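Elongation factor 1-beta (Pyrococcus horikoshii OT-3, PDB 7CSL) probably promotes the exchange of GDP for GTP on elongation factor 1-alpha, regenerating the GTP-bound form that carries aminoacyl-tRNA to the ribosome. Local coordinates at residues C[6-10]-C[67-71]; C[24-29]-C[52-56]. One frame throughout, in Å; residues are numbered along the deposited sequence.

From the N terminus, strand 6-14 leads into helix 21-29, and a hairpin of strands 37-47 and 50-59 follows before helix 67-75 and the last strand, 80-90. Contact 2 (24-29 with 52-56) closes the shorter loop, packing the first helix on the second strand of the hairpin. Contact 1 (6-10 with 67-71) closes a longer loop that wholly contains it, bringing the second helix back to the first strand. The contact centres lie about 12 Å apart. Strands 6-14 and 50-59 are neighbours in the sheet, where I10 N probably donates a hydrogen bond to F55 O at 2.9 Å, so both helices are tied to adjacent central strands.

Contact 1: residues C[6-10]-C[67-71]; sequences LVGVI and FDEVA
The ring of F67 lies over G8 and faces the strand backbone: G8 CA stands 3.8 Å from the centroid of the F67 ring and 9° off its normal, a CH-pi contact over the middle of one face. The backbone continues across the same face, with G8 N 3.5 Å from F67 CZ. F67 gets there because its CG is anti to its own carbonyl carbon (chi1 -59°), which swings the ring off the helix and down onto the sheet. L6 meets the ring differently. Its CG lies in the ring plane at the edge, and L6 CD2 comes within 3.6 Å of F67 CE2 at an oblique angle. I10 serves the other end of the contact. A chain extended at chi2 carries its CD1 up to the helix backbone, where I10 CD1 is 3.4 Å from F67 O and 3.9 Å from V70 CB. F67 O already accepts a hydrogen bond from A71 N at 3.0 Å, so the methyl rests beside a satisfied helix bond. The second branch, I10 CG2, meets A71 CB at 4.2 Å. V57 and V85, from the flanking strands, also touch F67, while V7 and V9 point away from the helix and pack on apolar side chains of a neighbouring protein chain. The axes of the 6-10 and 67-71 segments approach to 9.4 Å, their N-to-C directions 33° apart, and every touching residue is buried. This helix-on-sheet layer belongs to a ferredoxin-like alpha-beta sandwich, in which the helix linking strands 50-59 and 80-90 passes over the strand between them.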
loop_
_atom_site.group_PDB
_atom_site.type_symbol
_atom_site.label_atom_id
_atom_site.label_comp_id
_atom_site.label_asym_id
_atom_site.label_seq_id
_atom_site.Cartn_x
_atom_site.Cartn_y
_atom_site.Cartn_z
ATOM N N LEU C 6 -3.004 -3.306 -15.069
ATOM C CA LEU C 6 -2.337 -3.256 -13.773
ATOM C C LEU C 6 -0.807 -3.128 -13.967
ATOM O O LEU C 6 -0.217 -3.819 -14.783
ATOM C CB LEU C 6 -2.668 -4.529 -13.015
ATOM C CG LEU C 6 -2.493 -4.599 -11.521
ATOM C CD1 LEU C 6 -3.282 -3.466 -10.819
ATOM C CD2 LEU C 6 -2.913 -5.979 -11.036
ATOM N N VAL C 7 -0.199 -2.151 -13.302
ATOM C CA VAL C 7 1.251 -2.056 -13.234
ATOM C C VAL C 7 1.704 -2.425 -11.811
ATOM O O VAL C 7 1.108 -2.003 -10.830
ATOM C CB VAL C 7 1.734 -0.668 -13.676
ATOM C CG1 VAL C 7 1.420 0.375 -12.632
ATOM C CG2 VAL C 7 3.220 -0.703 -13.964
ATOM N N GLY C 8 2.701 -3.280 -11.700
ATOM C CA GLY C 8 3.315 -3.565 -10.393
ATOM C C GLY C 8 4.791 -3.229 -10.441
ATOM O O GLY C 8 5.491 -3.712 -11.335
ATOM N N VAL C 9 5.282 -2.394 -9.520
ATOM C CA VAL C 9 6.720 -2.044 -9.511
ATOM C C VAL C 9 7.447 -3.054 -8.671
ATOM O O VAL C 9 7.116 -3.180 -7.494
ATOM C CB VAL C 9 6.934 -0.610 -9.050
ATOM C CG1 VAL C 9 8.432 -0.201 -9.061
ATOM C CG2 VAL C 9 6.105 0.306 -9.932
ATOM N N ILE C 10 8.364 -3.838 -9.280
ATOM C CA ILE C 10 9.164 -4.815 -8.545
ATOM C C ILE C 10 10.624 -4.362 -8.396
ATOM O O ILE C 10 11.310 -4.188 -9.389
ATOM C CB ILE C 10 9.153 -6.263 -9.196
ATOM C CG1 ILE C 10 7.732 -6.838 -9.220
ATOM C CG2 ILE C 10 10.105 -7.156 -8.422
ATOM C CD1 ILE C 10 7.604 -8.188 -9.910
ATOM N N PHE C 67 2.112 -10.333 -9.180
ATOM C CA PHE C 67 3.473 -9.788 -9.278
ATOM C C PHE C 67 4.407 -10.505 -8.284
ATOM O O PHE C 67 5.593 -10.579 -8.530
ATOM C CB PHE C 67 3.473 -8.257 -9.093
ATOM C CG PHE C 67 2.628 -7.555 -10.093
ATOM C CD1 PHE C 67 2.943 -7.617 -11.458
ATOM C CD2 PHE C 67 1.467 -6.917 -9.711
ATOM C CE1 PHE C 67 2.141 -7.010 -12.394
ATOM C CE2 PHE C 67 0.670 -6.304 -10.648
ATOM C CZ PHE C 67 1.006 -6.357 -12.005
ATOM N N ASP C 68 3.869 -11.111 -7.224
ATOM C CA ASP C 68 4.683 -11.880 -6.292
ATOM C C ASP C 68 5.346 -13.086 -6.965
ATOM O O ASP C 68 6.450 -13.447 -6.597
ATOM C CB ASP C 68 3.853 -12.380 -5.080
ATOM C CG ASP C 68 3.779 -11.357 -3.926
ATOM O OD1 ASP C 68 4.083 -10.169 -4.118
ATOM O OD2 ASP C 68 3.406 -11.755 -2.818
ATOM N N GLU C 69 4.675 -13.694 -7.943
ATOM C CA GLU C 69 5.226 -14.848 -8.641
ATOM C C GLU C 69 6.273 -14.363 -9.612
ATOM O O GLU C 69 7.234 -15.087 -9.854
ATOM C CB GLU C 69 4.140 -15.678 -9.333
ATOM C CG GLU C 69 3.208 -16.377 -8.354
ATOM C CD GLU C 69 2.046 -17.130 -9.010
ATOM O OE1 GLU C 69 2.025 -17.250 -10.256
ATOM O OE2 GLU C 69 1.137 -17.595 -8.270
ATOM N N VAL C 70 6.147 -13.121 -10.121
ATOM C CA VAL C 70 7.157 -12.622 -11.021
ATOM C C VAL C 70 8.400 -12.392 -10.182
ATOM O O VAL C 70 9.488 -12.770 -10.611
ATOM C CB VAL C 70 6.736 -11.425 -11.886
ATOM C CG1 VAL C 70 7.814 -11.084 -12.896
ATOM C CG2 VAL C 70 5.462 -11.714 -12.635
ATOM N N ALA C 71 8.246 -11.794 -8.990
ATOM C CA ALA C 71 9.360 -11.607 -8.062
ATOM C C ALA C 71 10.099 -12.893 -7.674
ATOM O O ALA C 71 11.308 -12.859 -7.522
ATOM C CB ALA C 71 8.948 -10.808 -6.807
#

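Contact 2: residues C[24-29]-C[52-56]; sequences LEEKLK and ALKFY
K29 NZ is bonded to E25 OE2 at 2.6 Å, a salt bridge between residues one turn apart on the helix that uses the anti lone pair of the oxygen, and both residues also border the ring of F55. The other oxygen, E25 OE1, pairs with R43, so the carboxylate is held between two cations, which probably stabilises its charged form. On the same helix turn, backbone E25 O and K29 CG lie near the plane of the F55 ring, at its edge, with K29 CG 4.1 Å from F55 CE2. L28 crosses F55 at about a right angle and supplies the closest approach: L28 CD1 is 3.4 Å from F55 CZ, and L28 CB is 3.5 Å from that same CZ. Chi1 (-69°) sets L28 CG beside the backbone N, and the extended chi2 then carries CD1 to the ring. L28 CD1 also lies 3.6 Å from L53 CD2, so a single methyl bridges two strand side chains on the same face of the sheet. L53 CD2 is likewise met by L24, whose CD2 is 3.8 Å from L53 CD2 in an oblique crossing. No hydrogen bond joins the segments; the interface is apolar. The axes of the 24-29 and 52-56 segments come within 10.6 Å, their N-to-C directions 33° apart. Around these contacts, V77 and V80 touch L24 and L28, L38 and V41 show that K29 also reaches strand 37-47, and F74 of helix 67-75 meets the F55 ring with planes at about 55°, which puts both helices on one face of the sheet.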
loop_
_atom_site.group_PDB
_atom_site.type_symbol
_atom_site.label_atom_id
_atom_site.label_comp_id
_atom_site.label_asym_id
_atom_site.label_seq_id
_atom_site.Cartn_x
_atom_site.Cartn_y
_atom_site.Cartn_z
ATOM N N LEU C 24 22.390 -8.248 -15.704
ATOM C CA LEU C 24 21.340 -8.662 -14.786
ATOM C C LEU C 24 19.955 -8.254 -15.324
ATOM O O LEU C 24 19.019 -9.076 -15.381
ATOM C CB LEU C 24 21.591 -8.090 -13.365
ATOM C CG LEU C 24 20.466 -8.341 -12.368
ATOM C CD1 LEU C 24 20.350 -9.842 -12.105
ATOM C CD2 LEU C 24 20.681 -7.610 -11.061
ATOM N N GLU C 25 19.833 -7.019 -15.781
ATOM C CA GLU C 25 18.583 -6.577 -16.417
ATOM C C GLU C 25 18.152 -7.515 -17.525
ATOM O O GLU C 25 17.007 -7.951 -17.558
ATOM C CB GLU C 25 18.744 -5.181 -16.980
ATOM C CG GLU C 25 17.466 -4.558 -17.535
ATOM C CD GLU C 25 17.704 -3.146 -18.007
ATOM O OE1 GLU C 25 18.553 -2.479 -17.380
ATOM O OE2 GLU C 25 17.052 -2.712 -18.991
ATOM N N GLU C 26 19.090 -7.822 -18.420
ATOM C CA GLU C 26 18.821 -8.680 -19.569
ATOM C C GLU C 26 18.311 -10.058 -19.140
ATOM O O GLU C 26 17.465 -10.630 -19.827
ATOM C CB GLU C 26 20.081 -8.824 -20.459
ATOM C CG GLU C 26 19.791 -9.318 -21.876
ATOM C CD GLU C 26 20.975 -10.017 -22.552
ATOM O OE1 GLU C 26 22.025 -9.362 -22.766
ATOM O OE2 GLU C 26 20.845 -11.222 -22.889
ATOM N N LYS C 27 18.866 -10.596 -18.047
ATOM C CA LYS C 27 18.508 -11.931 -17.544
ATOM C C LYS C 27 17.142 -11.937 -16.897
ATOM O O LYS C 27 16.346 -12.890 -17.049
ATOM C CB LYS C 27 19.536 -12.449 -16.514
ATOM C CG LYS C 27 20.660 -13.294 -17.120
ATOM C CD LYS C 27 21.981 -13.148 -16.376
ATOM C CE LYS C 27 22.991 -14.242 -16.738
ATOM N NZ LYS C 27 23.092 -15.302 -15.684
ATOM N N LEU C 28 16.894 -10.900 -16.112
ATOM C CA LEU C 28 15.602 -10.727 -15.463
ATOM C C LEU C 28 14.491 -10.557 -16.489
ATOM O O LEU C 28 13.405 -11.089 -16.320
ATOM C CB LEU C 28 15.648 -9.489 -14.580
ATOM C CG LEU C 28 16.540 -9.652 -13.372
ATOM C CD1 LEU C 28 16.792 -8.268 -12.744
ATOM C CD2 LEU C 28 15.912 -10.627 -12.393
ATOM N N LYS C 29 14.766 -9.812 -17.550
ATOM C CA LYS C 29 13.751 -9.618 -18.585
ATOM C C LYS C 29 13.292 -10.959 -19.171
ATOM O O LYS C 29 12.104 -11.154 -19.361
ATOM C CB LYS C 29 14.238 -8.667 -19.662
ATOM C CG LYS C 29 14.208 -7.204 -19.248
ATOM C CD LYS C 29 15.029 -6.339 -20.196
ATOM C CE LYS C 29 14.687 -4.875 -20.028
ATOM N NZ LYS C 29 15.638 -3.977 -20.741
ATOM N N ALA C 52 19.445 -0.503 -7.137
ATOM C CA ALA C 52 18.269 -1.333 -7.439
ATOM C C ALA C 52 17.827 -1.161 -8.911
ATOM O O ALA C 52 18.026 -0.102 -9.538
ATOM C CB ALA C 52 17.130 -0.987 -6.507
ATOM N N LEU C 53 17.285 -2.236 -9.459
ATOM C CA LEU C 53 16.560 -2.231 -10.729
ATOM C C LEU C 53 15.068 -2.255 -10.351
ATOM O O LEU C 53 14.630 -3.140 -9.607
ATOM C CB LEU C 53 16.886 -3.455 -11.544
ATOM C CG LEU C 53 18.137 -3.552 -12.448
ATOM C CD1 LEU C 53 19.351 -2.873 -11.902
ATOM C CD2 LEU C 53 18.423 -5.015 -12.716
ATOM N N LYS C 54 14.311 -1.300 -10.875
ATOM C CA LYS C 54 12.855 -1.224 -10.683
ATOM C C LYS C 54 12.123 -1.526 -11.988
ATOM O O LYS C 54 12.157 -0.762 -12.927
ATOM C CB LYS C 54 12.486 0.133 -10.101
ATOM C CG LYS C 54 12.787 0.202 -8.607
ATOM C CD LYS C 54 12.812 1.639 -8.098
ATOM C CE LYS C 54 11.470 2.346 -8.154
ATOM N NZ LYS C 54 11.311 3.217 -9.355
ATOM N N PHE C 55 11.530 -2.715 -12.028
ATOM C CA PHE C 55 10.767 -3.239 -13.137
ATOM C C PHE C 55 9.286 -2.865 -13.037
ATOM O O PHE C 55 8.613 -3.250 -12.098
ATOM C CB PHE C 55 10.893 -4.767 -13.163
ATOM C CG PHE C 55 12.251 -5.256 -13.618
ATOM C CD1 PHE C 55 13.345 -5.182 -12.781
ATOM C CD2 PHE C 55 12.428 -5.788 -14.893
ATOM C CE1 PHE C 55 14.582 -5.639 -13.208
ATOM C CE2 PHE C 55 13.655 -6.242 -15.325
ATOM C CZ PHE C 55 14.731 -6.149 -14.499
ATOM N N TYR C 56 8.794 -2.143 -14.029
ATOM C CA TYR C 56 7.380 -1.770 -14.135
ATOM C C TYR C 56 6.686 -2.895 -14.898
ATOM O O TYR C 56 6.557 -2.859 -16.126
ATOM C CB TYR C 56 7.249 -0.408 -14.780
ATOM C CG TYR C 56 7.776 0.665 -13.873
ATOM C CD1 TYR C 56 9.152 0.761 -13.590
ATOM C CD2 TYR C 56 6.923 1.550 -13.244
ATOM C CE1 TYR C 56 9.647 1.703 -12.705
ATOM C CE2 TYR C 56 7.415 2.531 -12.369
ATOM C CZ TYR C 56 8.784 2.602 -12.104
ATOM O OH TYR C 56 9.313 3.559 -11.234
#